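Local coordinates for DUF3201 domain-containing protein (Pyrococcus furiosus, PDB 1YB3), which is of unknown function, a DUF3201-family protein from a hyperthermophilic archaeon, its single chain folding as helices packed against an antiparallel sheet, at residues Leu18-Gly23 with Leu151-Glu156; Asn49-Ile54 with Ala114-Glu119; Phe89-Leu94 with Asp135-Ser140; Ile99-Arg104 with Ile166-Arg171. All blocks are in the same frame, centred on the assembly; numbering follows the deposited sequence.

In the fold
Four contacts sample a single chain built on a seven-stranded antiparallel sheet with helices packed against it; with the function unknown, the relations described are architectural. Helix 155-171 serves two of them: its N-terminal approach meets helix 11-35 in contact 1, and its C-terminal part meets helix 96-105 in contact 4, the contact centres lying 25 Å apart. Contacts 3 and 4 are the only pair that touch, I137 CD1 packing 4.0 Å from I99 CD1, with centres 15 Å apart. Contact 2 lies about 6 Å from contact 3 at the nearest atoms. Contacts 1 and 3 fall on opposite sides of the chain's centre, 32 Å apart between centres.

Contact 1: Leu18-Gly23 with Leu151-Glu156; sequences LNRIWG and LGFDKE
The phenyl ring of F153 carries the guanidinium of R20 flat on one face and meets the aliphatic I21 at its edge. The two flat groups are nearly parallel, their planes 17° apart and their centres separated by 3.9 Å. R20 CZ lies 25° off the ring normal, which meets the geometry of a cation-pi contact, and the nearest approach is R20 NH2 to F153 CD2 at 3.4 Å. Seen from the arginine, F153 CD2 stands over the centre of the guanidinium face. The path of the chain explains this: R20 leaves its helix stretched out through its first two torsions, and a bend at chi3 (72°) turns the end group over the ring. At the ring edge, near its plane, I21 CG1 comes within 3.8 Å of F153 CZ, and I21 also touches P66 of strand 65-71. The contact thus fastens the turn entering helix 155-171 to helix 11-35. Helix 155-171 begins right after D154, the N-cap residue, whose OD1 bonds to the backbone N of E157, while K155 NZ reaches back to helix 11-35 in a salt bridge with E27. No hydrogen bond joins the two segments. R20 NE is buried here without a polar partner in the model, so the interaction rests on dispersion and on the attraction of a cation for the ring's pi electrons.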
loop_
_atom_site.group_PDB
_atom_site.type_symbol
_atom_site.label_atom_id
_atom_site.label_comp_id
_atom_site.label_asym_id
_atom_site.label_seq_id
_atom_site.Cartn_x
_atom_site.Cartn_y
_atom_site.Cartn_z
ATOM N N LEU A 18 -13.331 -7.966 -13.306
ATOM C CA LEU A 18 -12.027 -8.595 -13.511
ATOM C C LEU A 18 -11.202 -7.931 -14.626
ATOM O O LEU A 18 -9.977 -7.767 -14.492
ATOM C CB LEU A 18 -12.180 -10.098 -13.785
ATOM C CG LEU A 18 -12.677 -10.921 -12.598
ATOM C CD1 LEU A 18 -12.853 -12.375 -13.009
ATOM C CD2 LEU A 18 -11.722 -10.788 -11.425
ATOM N N ASN A 19 -11.861 -7.558 -15.720
ATOM C CA ASN A 19 -11.185 -6.806 -16.787
ATOM C C ASN A 19 -10.723 -5.426 -16.302
ATOM O O ASN A 19 -9.677 -4.924 -16.745
ATOM C CB ASN A 19 -12.082 -6.673 -18.022
ATOM C CG ASN A 19 -11.868 -7.799 -19.018
ATOM O OD1 ASN A 19 -10.812 -8.433 -19.028
ATOM N ND2 ASN A 19 -12.860 -8.037 -19.879
ATOM N N ARG A 20 -11.504 -4.831 -15.409
ATOM C CA ARG A 20 -11.157 -3.530 -14.805
ATOM C C ARG A 20 -9.931 -3.626 -13.903
ATOM O O ARG A 20 -9.021 -2.802 -14.016
ATOM C CB ARG A 20 -12.358 -2.946 -14.039
ATOM C CG ARG A 20 -12.068 -1.614 -13.328
ATOM C CD ARG A 20 -13.334 -0.929 -12.793
ATOM N NE ARG A 20 -13.914 -1.609 -11.633
ATOM C CZ ARG A 20 -14.746 -1.041 -10.755
ATOM N NH1 ARG A 20 -15.085 0.240 -10.874
ATOM N NH2 ARG A 20 -15.231 -1.752 -9.740
ATOM N N ILE A 21 -9.896 -4.625 -13.021
ATOM C CA ILE A 21 -8.752 -4.833 -12.109
ATOM C C ILE A 21 -7.442 -4.989 -12.898
ATOM O O ILE A 21 -6.460 -4.252 -12.674
ATOM C CB ILE A 21 -8.987 -6.063 -11.164
ATOM C CG1 ILE A 21 -10.111 -5.792 -10.159
ATOM C CG2 ILE A 21 -7.681 -6.519 -10.460
ATOM C CD1 ILE A 21 -10.619 -7.062 -9.465
ATOM N N TRP A 22 -7.424 -5.933 -13.845
ATOM C CA TRP A 22 -6.205 -6.174 -14.595
ATOM C C TRP A 22 -5.882 -5.065 -15.604
ATOM O O TRP A 22 -4.733 -4.613 -15.668
ATOM C CB TRP A 22 -6.190 -7.589 -15.222
ATOM C CG TRP A 22 -5.637 -8.615 -14.275
ATOM C CD1 TRP A 22 -4.339 -9.041 -14.202
ATOM C CD2 TRP A 22 -6.347 -9.333 -13.259
ATOM N NE1 TRP A 22 -4.201 -9.964 -13.210
ATOM C CE2 TRP A 22 -5.413 -10.169 -12.612
ATOM C CE3 TRP A 22 -7.677 -9.352 -12.830
ATOM C CZ2 TRP A 22 -5.768 -11.030 -11.560
ATOM C CZ3 TRP A 22 -8.033 -10.203 -11.779
ATOM C CH2 TRP A 22 -7.077 -11.030 -11.158
ATOM N N GLY A 23 -6.891 -4.585 -16.344
ATOM C CA GLY A 23 -6.707 -3.511 -17.334
ATOM C C GLY A 23 -6.184 -2.234 -16.687
ATOM O O GLY A 23 -5.263 -1.599 -17.207
ATOM N N LEU A 151 -7.221 2.883 -2.230
ATOM C CA LEU A 151 -7.835 4.017 -2.950
ATOM C C LEU A 151 -9.102 3.762 -3.768
ATOM O O LEU A 151 -9.501 4.630 -4.560
ATOM C CB LEU A 151 -6.806 4.686 -3.863
ATOM C CG LEU A 151 -5.725 5.409 -3.059
ATOM C CD1 LEU A 151 -4.486 5.585 -3.863
ATOM C CD2 LEU A 151 -6.235 6.727 -2.495
ATOM N N GLY A 152 -9.729 2.607 -3.617
ATOM C CA GLY A 152 -10.799 2.256 -4.579
ATOM C C GLY A 152 -10.300 2.380 -6.023
ATOM O O GLY A 152 -9.094 2.356 -6.272
ATOM N N PHE A 153 -11.216 2.542 -6.984
ATOM C CA PHE A 153 -10.810 2.561 -8.394
ATOM C C PHE A 153 -10.654 3.973 -8.949
ATOM O O PHE A 153 -11.119 4.293 -10.058
ATOM C CB PHE A 153 -11.756 1.696 -9.255
ATOM C CG PHE A 153 -11.602 0.211 -9.006
ATOM C CD1 PHE A 153 -10.560 -0.503 -9.602
ATOM C CD2 PHE A 153 -12.469 -0.455 -8.152
ATOM C CE1 PHE A 153 -10.395 -1.878 -9.363
ATOM C CE2 PHE A 153 -12.309 -1.848 -7.901
ATOM C CZ PHE A 153 -11.272 -2.542 -8.516
ATOM N N ASP A 154 -9.997 4.811 -8.151
ATOM C CA ASP A 154 -9.829 6.234 -8.486
ATOM C C ASP A 154 -8.416 6.461 -9.010
ATOM O O ASP A 154 -7.451 6.580 -8.235
ATOM C CB ASP A 154 -10.139 7.095 -7.259
ATOM C CG ASP A 154 -10.208 8.585 -7.580
ATOM O OD1 ASP A 154 -9.500 9.038 -8.502
ATOM O OD2 ASP A 154 -10.983 9.295 -6.897
ATOM N N LYS A 155 -8.301 6.535 -10.332
ATOM C CA LYS A 155 -7.006 6.724 -11.015
ATOM C C LYS A 155 -6.328 8.044 -10.643
ATOM O O LYS A 155 -5.134 8.084 -10.356
ATOM C CB LYS A 155 -7.201 6.637 -12.543
ATOM C CG LYS A 155 -7.898 5.358 -13.013
ATOM C CD LYS A 155 -8.151 5.378 -14.540
ATOM C CE LYS A 155 -8.850 4.095 -14.985
ATOM N NZ LYS A 155 -8.923 3.973 -16.472
ATOM N N GLU A 156 -7.101 9.123 -10.592
ATOM C CA GLU A 156 -6.547 10.423 -10.184
ATOM C C GLU A 156 -5.919 10.338 -8.805
ATOM O O GLU A 156 -4.849 10.904 -8.571
ATOM C CB GLU A 156 -7.649 11.501 -10.192
ATOM C CG GLU A 156 -7.142 12.960 -9.975
ATOM C CD GLU A 156 -7.045 13.395 -8.472
ATOM O OE1 GLU A 156 -7.533 12.652 -7.591
ATOM O OE2 GLU A 156 -6.485 14.495 -8.172
#

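Contact 2: Asn49-Ile54 with Ala114-Glu119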
loop_
_atom_site.group_PDB
_atom_site.type_symbol
_atom_site.label_atom_id
_atom_site.label_comp_id
_atom_site.label_asym_id
_atom_site.label_seq_id
_atom_site.Cartn_x
_atom_site.Cartn_y
_atom_site.Cartn_z
ATOM N N ASN A 49 -2.141 -15.510 -2.642
ATOM C CA ASN A 49 -2.180 -15.802 -1.191
ATOM C C ASN A 49 -2.035 -14.599 -0.254
ATOM O O ASN A 49 -1.809 -14.749 0.953
ATOM C CB ASN A 49 -1.186 -16.922 -0.832
ATOM C CG ASN A 49 -1.414 -18.181 -1.648
ATOM O OD1 ASN A 49 -2.547 -18.502 -2.023
ATOM N ND2 ASN A 49 -0.339 -18.896 -1.938
ATOM N N ALA A 50 -2.196 -13.412 -0.820
ATOM C CA ALA A 50 -2.213 -12.178 -0.053
ATOM C C ALA A 50 -3.560 -12.032 0.661
ATOM O O ALA A 50 -4.583 -12.549 0.177
ATOM C CB ALA A 50 -1.971 -10.983 -1.009
ATOM N N TYR A 51 -3.587 -11.329 1.796
ATOM C CA TYR A 51 -4.832 -11.125 2.515
ATOM C C TYR A 51 -5.371 -9.727 2.219
ATOM O O TYR A 51 -4.587 -8.794 1.963
ATOM C CB TYR A 51 -4.621 -11.252 4.030
ATOM C CG TYR A 51 -4.452 -12.661 4.577
ATOM C CD1 TYR A 51 -5.406 -13.211 5.448
ATOM C CD2 TYR A 51 -3.335 -13.425 4.253
ATOM C CE1 TYR A 51 -5.242 -14.501 5.977
ATOM C CE2 TYR A 51 -3.171 -14.717 4.769
ATOM C CZ TYR A 51 -4.129 -15.232 5.635
ATOM O OH TYR A 51 -3.966 -16.497 6.143
ATOM N N LEU A 52 -6.688 -9.566 2.281
ATOM C CA LEU A 52 -7.259 -8.225 2.311
ATOM C C LEU A 52 -8.277 -8.094 3.433
ATOM O O LEU A 52 -8.845 -9.086 3.905
ATOM C CB LEU A 52 -7.823 -7.795 0.945
ATOM C CG LEU A 52 -9.221 -8.254 0.539
ATOM C CD1 LEU A 52 -9.671 -7.550 -0.744
ATOM C CD2 LEU A 52 -9.254 -9.754 0.368
ATOM N N TYR A 53 -8.468 -6.862 3.880
ATOM C CA TYR A 53 -9.338 -6.571 4.988
ATOM C C TYR A 53 -10.743 -6.312 4.456
ATOM O O TYR A 53 -11.030 -5.225 3.938
ATOM C CB TYR A 53 -8.808 -5.354 5.757
ATOM C CG TYR A 53 -9.353 -5.211 7.164
ATOM C CD1 TYR A 53 -8.958 -6.082 8.183
ATOM C CD2 TYR A 53 -10.252 -4.191 7.480
ATOM C CE1 TYR A 53 -9.453 -5.945 9.482
ATOM C CE2 TYR A 53 -10.752 -4.040 8.769
ATOM C CZ TYR A 53 -10.351 -4.924 9.764
ATOM O OH TYR A 53 -10.848 -4.774 11.041
ATOM N N ILE A 54 -11.608 -7.321 4.572
ATOM C CA ILE A 54 -13.009 -7.201 4.123
ATOM C C ILE A 54 -13.963 -7.306 5.293
ATOM O O ILE A 54 -13.901 -8.271 6.069
ATOM C CB ILE A 54 -13.449 -8.309 3.132
ATOM C CG1 ILE A 54 -12.325 -8.731 2.200
ATOM C CG2 ILE A 54 -14.707 -7.861 2.352
ATOM C CD1 ILE A 54 -12.579 -10.084 1.562
ATOM N N ALA A 114 5.774 -7.838 8.625
ATOM C CA ALA A 114 5.924 -8.817 7.539
ATOM C C ALA A 114 4.598 -9.334 6.972
ATOM O O ALA A 114 4.480 -9.519 5.766
ATOM C CB ALA A 114 6.800 -9.988 7.978
ATOM N N GLU A 115 3.613 -9.556 7.843
ATOM C CA GLU A 115 2.283 -10.018 7.419
ATOM C C GLU A 115 1.176 -9.032 7.782
ATOM O O GLU A 115 0.995 -8.710 8.958
ATOM C CB GLU A 115 1.960 -11.383 8.054
ATOM C CG GLU A 115 3.061 -12.436 7.918
ATOM C CD GLU A 115 3.349 -12.834 6.483
ATOM O OE1 GLU A 115 2.470 -12.652 5.611
ATOM O OE2 GLU A 115 4.464 -13.342 6.231
ATOM N N ASN A 116 0.406 -8.564 6.789
ATOM C CA ASN A 116 -0.672 -7.626 7.100
ATOM C C ASN A 116 -1.753 -8.188 8.013
ATOM O O ASN A 116 -2.292 -7.478 8.834
ATOM C CB ASN A 116 -1.296 -6.995 5.834
ATOM C CG ASN A 116 -1.868 -8.022 4.868
ATOM O OD1 ASN A 116 -1.758 -9.245 5.077
ATOM N ND2 ASN A 116 -2.481 -7.529 3.784
ATOM N N PHE A 117 -2.057 -9.474 7.873
ATOM C CA PHE A 117 -3.136 -10.062 8.661
ATOM C C PHE A 117 -2.719 -10.300 10.126
ATOM O O PHE A 117 -3.577 -10.427 11.010
ATOM C CB PHE A 117 -3.629 -11.359 8.011
ATOM C CG PHE A 117 -2.656 -12.493 8.107
ATOM C CD1 PHE A 117 -2.723 -13.396 9.179
ATOM C CD2 PHE A 117 -1.667 -12.669 7.149
ATOM C CE1 PHE A 117 -1.826 -14.441 9.281
ATOM C CE2 PHE A 117 -0.758 -13.717 7.243
ATOM C CZ PHE A 117 -0.843 -14.608 8.321
ATOM N N LEU A 118 -1.409 -10.349 10.368
ATOM C CA LEU A 118 -0.876 -10.715 11.681
ATOM C C LEU A 118 -0.262 -9.548 12.449
ATOM O O LEU A 118 -0.567 -9.358 13.610
ATOM C CB LEU A 118 0.154 -11.837 11.548
ATOM C CG LEU A 118 0.595 -12.535 12.849
ATOM C CD1 LEU A 118 -0.595 -13.243 13.516
ATOM C CD2 LEU A 118 1.732 -13.507 12.572
ATOM N N GLU A 119 0.610 -8.777 11.802
ATOM C CA GLU A 119 1.363 -7.755 12.501
ATOM C C GLU A 119 0.871 -6.364 12.156
ATOM O O GLU A 119 1.589 -5.598 11.508
ATOM C CB GLU A 119 2.859 -7.869 12.178
ATOM C CG GLU A 119 3.575 -9.078 12.777
ATOM C CD GLU A 119 4.001 -10.113 11.758
ATOM O OE1 GLU A 119 4.231 -9.773 10.578
ATOM O OE2 GLU A 119 4.150 -11.285 12.146
HETATM O O HOH W 1 -1.094 -10.560 2.814
#
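N116 reaches the backbone of Y51 twice, with ND2 directly and with OD1 through a water. Its ND2 donates to Y51 O at 3.1 Å, with an N-H...O angle of 149° and the donor standing above the carbonyl plane, while OD1 accepts from a water that in turn receives the N-H of Y51; the water lies 2.7 Å from N116 OD1 and 2.8 Å from Y51 N. Together these bonds would hold the rotation of the amide. F117 follows with a face-to-face stack on the tyrosine ring, centroids 4.0 Å apart and planes at 20°. The backbone puts its CB over the tyrosine face in a CH-pi contact, and chi1 (71°) folds the ring onto the same face. An alanine in place of Y51 would keep the backbone bonds but is likely to strip F117 of its stacking partner and open a gap beside it. E119 then reaches back, its OE1 accepting at 2.8 Å from N of E115, the residue before N116, and closing the turn on itself. The whole loop joins strands 108-112 and 120-123 of the large sheet, and it rests against the two-stranded sheet of 51-54 and 57-60, where W58 also touches N116 and F117.

Contact 3: Phe89-Leu94 with Asp135-Ser140; sequences FPKEEL and DRIVNS
K91 and I137 bury most of the surface in this contact, with S140 adding a smaller share just past the end of helix 130-138. The lysine reaches across with its methylene chain: chi1 near 178° swings the stem away from its own amide nitrogen, and CG and CD both come to 3.8 Å from I137 CG2. The lysine stem lies alongside the isoleucine, the two pointing opposite ways, so the touching is not end-on. K91 CD also lies 3.6 Å from I137 O. A bend at chi3 (71°) then directs the amino end along the helix terminus, where NZ is 3.8 Å from S140 O, too distant for a hydrogen bond. I137 O is itself gripped twice, by S140 N at 3.2 Å and by S140 OG at 2.7 Å, the hydroxyl approaching 21° out of the carbonyl plane. S140 OG in addition takes part in a hydrogen bond with the backbone N of E142, which ties the helix end to the chain leading into strand 144-150. I137 and S140 both touch F121 of strand 120-123, and L94 packs on I145 and F147. No hydrogen bond or salt bridge crosses between the segments. The chemistry is therefore that of an aliphatic lysine stem on an isoleucine methyl, with the ammonium close to carbonyl oxygens at the helix C-terminus, whose partial negative charge would probably attract it weakly.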
loop_
_atom_site.group_PDB
_atom_site.type_symbol
_atom_site.label_atom_id
_atom_site.label_comp_id
_atom_site.label_asym_id
_atom_site.label_seq_id
_atom_site.Cartn_x
_atom_site.Cartn_y
_atom_site.Cartn_z
ATOM N N PHE A 89 9.940 0.297 4.763
ATOM C CA PHE A 89 11.157 0.966 5.210
ATOM C C PHE A 89 11.745 0.237 6.430
ATOM O O PHE A 89 10.976 -0.254 7.273
ATOM C CB PHE A 89 10.879 2.419 5.588
ATOM C CG PHE A 89 10.313 3.255 4.461
ATOM C CD1 PHE A 89 11.104 3.585 3.355
ATOM C CD2 PHE A 89 9.011 3.744 4.524
ATOM C CE1 PHE A 89 10.571 4.368 2.308
ATOM C CE2 PHE A 89 8.493 4.534 3.496
ATOM C CZ PHE A 89 9.283 4.837 2.389
ATOM N N PRO A 90 13.095 0.173 6.529
ATOM C CA PRO A 90 13.695 -0.382 7.749
ATOM C C PRO A 90 13.307 0.438 8.982
ATOM O O PRO A 90 13.318 1.665 8.957
ATOM C CB PRO A 90 15.209 -0.290 7.488
ATOM C CG PRO A 90 15.360 -0.132 6.021
ATOM C CD PRO A 90 14.122 0.609 5.560
ATOM N N LYS A 91 12.966 -0.258 10.064
ATOM C CA LYS A 91 12.540 0.372 11.308
ATOM C C LYS A 91 13.514 1.471 11.776
ATOM O O LYS A 91 13.084 2.525 12.244
ATOM C CB LYS A 91 12.371 -0.721 12.386
ATOM C CG LYS A 91 11.964 -0.262 13.777
ATOM C CD LYS A 91 11.663 -1.471 14.707
ATOM C CE LYS A 91 12.915 -2.247 15.114
ATOM N NZ LYS A 91 12.640 -3.257 16.206
ATOM N N GLU A 92 14.816 1.228 11.639
ATOM C CA GLU A 92 15.833 2.166 12.154
ATOM C C GLU A 92 15.858 3.505 11.409
ATOM O O GLU A 92 16.405 4.482 11.911
ATOM C CB GLU A 92 17.233 1.528 12.183
ATOM C CG GLU A 92 17.862 1.256 10.819
ATOM C CD GLU A 92 17.560 -0.136 10.273
ATOM O OE1 GLU A 92 16.710 -0.864 10.849
ATOM O OE2 GLU A 92 18.188 -0.504 9.252
ATOM N N GLU A 93 15.259 3.539 10.217
ATOM C CA GLU A 93 15.143 4.773 9.432
ATOM C C GLU A 93 13.932 5.609 9.829
ATOM O O GLU A 93 13.837 6.788 9.485
ATOM C CB GLU A 93 15.066 4.448 7.935
ATOM C CG GLU A 93 16.389 4.032 7.327
ATOM C CD GLU A 93 16.290 3.733 5.832
ATOM O OE1 GLU A 93 15.291 4.145 5.189
ATOM O OE2 GLU A 93 17.225 3.080 5.299
ATOM N N LEU A 94 12.991 4.993 10.536
ATOM C CA LEU A 94 11.757 5.672 10.889
ATOM C C LEU A 94 11.868 6.478 12.180
ATOM O O LEU A 94 12.895 6.450 12.868
ATOM C CB LEU A 94 10.605 4.668 10.967
ATOM C CG LEU A 94 10.395 3.886 9.667
ATOM C CD1 LEU A 94 9.388 2.793 9.902
ATOM C CD2 LEU A 94 9.976 4.802 8.504
ATOM N N ASP A 135 5.145 3.115 19.655
ATOM C CA ASP A 135 5.431 2.213 20.776
ATOM C C ASP A 135 5.325 0.749 20.358
ATOM O O ASP A 135 6.198 -0.055 20.696
ATOM C CB ASP A 135 4.493 2.499 21.950
ATOM C CG ASP A 135 4.810 3.808 22.650
ATOM O OD1 ASP A 135 5.907 4.371 22.426
ATOM O OD2 ASP A 135 3.957 4.277 23.431
ATOM N N ARG A 136 4.270 0.409 19.614
ATOM C CA ARG A 136 4.081 -0.969 19.131
ATOM C C ARG A 136 5.212 -1.397 18.196
ATOM O O ARG A 136 5.670 -2.530 18.258
ATOM C CB ARG A 136 2.724 -1.139 18.438
ATOM C CG ARG A 136 1.508 -1.029 19.362
ATOM C CD ARG A 136 0.203 -1.139 18.569
ATOM N NE ARG A 136 -0.112 -2.526 18.214
ATOM C CZ ARG A 136 -1.206 -2.915 17.554
ATOM N NH1 ARG A 136 -2.108 -2.024 17.156
ATOM N NH2 ARG A 136 -1.396 -4.204 17.284
ATOM N N ILE A 137 5.655 -0.485 17.326
ATOM C CA ILE A 137 6.779 -0.748 16.428
ATOM C C ILE A 137 8.102 -0.962 17.202
ATOM O O ILE A 137 8.834 -1.933 16.952
ATOM C CB ILE A 137 6.938 0.396 15.370
ATOM C CG1 ILE A 137 5.719 0.417 14.429
ATOM C CG2 ILE A 137 8.243 0.229 14.587
ATOM C CD1 ILE A 137 5.571 1.715 13.585
ATOM N N VAL A 138 8.395 -0.042 18.125
ATOM C CA VAL A 138 9.601 -0.114 18.975
ATOM C C VAL A 138 9.669 -1.437 19.749
ATOM O O VAL A 138 10.722 -2.070 19.805
ATOM C CB VAL A 138 9.703 1.113 19.936
ATOM C CG1 VAL A 138 10.741 0.884 21.042
ATOM C CG2 VAL A 138 10.032 2.390 19.150
ATOM N N ASN A 139 8.528 -1.856 20.297
ATOM C CA ASN A 139 8.422 -3.083 21.108
ATOM C C ASN A 139 8.216 -4.379 20.309
ATOM O O ASN A 139 8.037 -5.458 20.893
ATOM C CB ASN A 139 7.299 -2.920 22.144
ATOM C CG ASN A 139 7.527 -1.734 23.073
ATOM O OD1 ASN A 139 8.633 -1.202 23.157
ATOM N ND2 ASN A 139 6.478 -1.311 23.764
ATOM N N SER A 140 8.255 -4.281 18.981
ATOM C CA SER A 140 7.992 -5.430 18.109
ATOM C C SER A 140 9.267 -6.172 17.708
ATOM O O SER A 140 10.377 -5.738 18.027
ATOM C CB SER A 140 7.262 -4.969 16.844
ATOM O OG SER A 140 8.175 -4.331 15.959
#

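Contact 4: Ile99-Arg104 with Ile166-Arg171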
loop_
_atom_site.group_PDB
_atom_site.type_symbol
_atom_site.label_atom_id
_atom_site.label_comp_id
_atom_site.label_asym_id
_atom_site.label_seq_id
_atom_site.Cartn_x
_atom_site.Cartn_y
_atom_site.Cartn_z
ATOM N N ILE A 99 5.712 8.617 11.550
ATOM C CA ILE A 99 4.500 7.851 11.846
ATOM C C ILE A 99 3.281 8.767 12.059
ATOM O O ILE A 99 2.218 8.542 11.467
ATOM C CB ILE A 99 4.701 6.930 13.091
ATOM C CG1 ILE A 99 5.918 6.002 12.915
ATOM C CG2 ILE A 99 3.413 6.192 13.443
ATOM C CD1 ILE A 99 5.961 5.183 11.647
ATOM N N GLU A 100 3.444 9.801 12.897
ATOM C CA GLU A 100 2.369 10.783 13.141
ATOM C C GLU A 100 1.905 11.479 11.846
ATOM O O GLU A 100 0.696 11.633 11.597
ATOM C CB GLU A 100 2.800 11.837 14.179
ATOM C CG GLU A 100 3.013 11.272 15.579
ATOM C CD GLU A 100 3.627 12.273 16.544
ATOM O OE1 GLU A 100 4.311 13.226 16.095
ATOM O OE2 GLU A 100 3.436 12.089 17.764
ATOM N N ASP A 101 2.871 11.882 11.023
ATOM C CA ASP A 101 2.600 12.572 9.758
ATOM C C ASP A 101 1.882 11.685 8.744
ATOM O O ASP A 101 0.933 12.128 8.065
ATOM C CB ASP A 101 3.912 13.070 9.139
ATOM C CG ASP A 101 4.495 14.273 9.866
ATOM O OD1 ASP A 101 3.900 14.727 10.867
ATOM O OD2 ASP A 101 5.558 14.763 9.428
ATOM N N VAL A 102 2.325 10.439 8.618
ATOM C CA VAL A 102 1.684 9.547 7.651
ATOM C C VAL A 102 0.213 9.251 8.044
ATOM O O VAL A 102 -0.669 9.250 7.202
ATOM C CB VAL A 102 2.548 8.280 7.358
ATOM C CG1 VAL A 102 2.545 7.304 8.552
ATOM C CG2 VAL A 102 2.099 7.615 6.064
ATOM N N ILE A 103 -0.038 9.062 9.337
ATOM C CA ILE A 103 -1.392 8.837 9.823
ATOM C C ILE A 103 -2.324 10.016 9.485
ATOM O O ILE A 103 -3.488 9.817 9.116
ATOM C CB ILE A 103 -1.394 8.509 11.339
ATOM C CG1 ILE A 103 -0.771 7.124 11.546
ATOM C CG2 ILE A 103 -2.822 8.602 11.932
ATOM C CD1 ILE A 103 -0.515 6.767 13.017
ATOM N N ARG A 104 -1.801 11.237 9.583
ATOM C CA ARG A 104 -2.602 12.430 9.275
ATOM C C ARG A 104 -2.761 12.680 7.779
ATOM O O ARG A 104 -3.679 13.392 7.374
ATOM C CB ARG A 104 -2.019 13.684 9.964
ATOM C CG ARG A 104 -2.067 13.620 11.514
ATOM C CD ARG A 104 -1.279 14.769 12.147
ATOM N N ILE A 166 5.450 10.173 -1.678
ATOM C CA ILE A 166 6.864 10.360 -2.043
ATOM C C ILE A 166 7.395 11.685 -1.468
ATOM O O ILE A 166 8.491 11.720 -0.905
ATOM C CB ILE A 166 7.092 10.228 -3.581
ATOM C CG1 ILE A 166 6.942 8.755 -4.008
ATOM C CG2 ILE A 166 8.478 10.754 -3.976
ATOM C CD1 ILE A 166 6.766 8.530 -5.521
ATOM N N GLU A 167 6.586 12.728 -1.547
ATOM C CA GLU A 167 6.979 14.054 -1.043
ATOM C C GLU A 167 7.157 14.019 0.488
ATOM O O GLU A 167 8.121 14.574 1.022
ATOM C CB GLU A 167 5.984 15.117 -1.508
ATOM C CG GLU A 167 6.042 15.326 -3.029
ATOM C CD GLU A 167 4.862 16.115 -3.611
ATOM O OE1 GLU A 167 3.817 16.284 -2.921
ATOM O OE2 GLU A 167 4.994 16.534 -4.790
ATOM N N LEU A 168 6.257 13.323 1.186
ATOM C CA LEU A 168 6.394 13.177 2.635
ATOM C C LEU A 168 7.659 12.374 2.969
ATOM O O LEU A 168 8.430 12.744 3.856
ATOM C CB LEU A 168 5.157 12.499 3.214
ATOM C CG LEU A 168 5.201 12.146 4.696
ATOM C CD1 LEU A 168 5.369 13.381 5.603
ATOM C CD2 LEU A 168 3.935 11.350 5.065
ATOM N N ALA A 169 7.864 11.267 2.254
ATOM C CA ALA A 169 9.053 10.436 2.435
ATOM C C ALA A 169 10.356 11.195 2.197
ATOM O O ALA A 169 11.304 11.008 2.941
ATOM C CB ALA A 169 8.980 9.204 1.530
ATOM N N ARG A 170 10.375 12.050 1.166
ATOM C CA ARG A 170 11.544 12.902 0.881
ATOM C C ARG A 170 11.912 13.775 2.086
ATOM O O ARG A 170 13.097 13.945 2.400
ATOM C CB ARG A 170 11.289 13.787 -0.352
ATOM C CG ARG A 170 11.342 13.065 -1.675
ATOM C CD ARG A 170 11.561 14.062 -2.817
ATOM N NE ARG A 170 11.508 13.411 -4.122
ATOM C CZ ARG A 170 10.527 13.570 -4.998
ATOM N NH1 ARG A 170 9.494 14.374 -4.723
ATOM N NH2 ARG A 170 10.577 12.925 -6.159
ATOM N N ARG A 171 10.901 14.309 2.771
ATOM C CA ARG A 171 11.116 15.147 3.967
ATOM C C ARG A 171 11.878 14.421 5.079
ATOM O O ARG A 171 12.592 15.054 5.869
ATOM C CB ARG A 171 9.791 15.638 4.541
ATOM C CG ARG A 171 9.069 16.727 3.766
ATOM C CD ARG A 171 7.774 17.135 4.528
ATOM N NE ARG A 171 8.033 17.346 5.954
ATOM C CZ ARG A 171 7.169 17.107 6.941
ATOM N NH1 ARG A 171 5.947 16.637 6.696
ATOM N NH2 ARG A 171 7.537 17.337 8.196
#
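L168 packs between D101 and V102 in a near-antiparallel helix pair, the short axes of 99-104 and 166-171 running at 167° and coming within 11.1 Å. Its two methyls divide the work: CD1 meets D101 CB at 3.8 Å, and CD2 lies over the backbone of V102, 3.9 Å from its CA. With CG anti to the backbone N and chi2 at 61°, the leucine fork spreads across the facing helix. Cutting it back to an alanine would probably leave a gap against D101 CB and V102 and remove most of the apolar contact between these helix segments. Beside the leucine runs a salt bridge, R171 NH1 to D101 OD2, whose hydrogen bond is weak. The stronger polar partner of that carboxylate oxygen is Y172 OH, so the residue following R171 also holds D101 in place. Further out, V102 and I99 both touch F147 of strand 144-150, so helix 96-105 meets the sheet as well as L168 of the C-terminal helix; I99 also packs on helix 130-138. The charged pair meets at a slant: the carboxylate and guanidinium planes are 37° apart, and D101 OD2 stands 3.3 Å from R171 NH1 and 3.5 Å from R171 NH2.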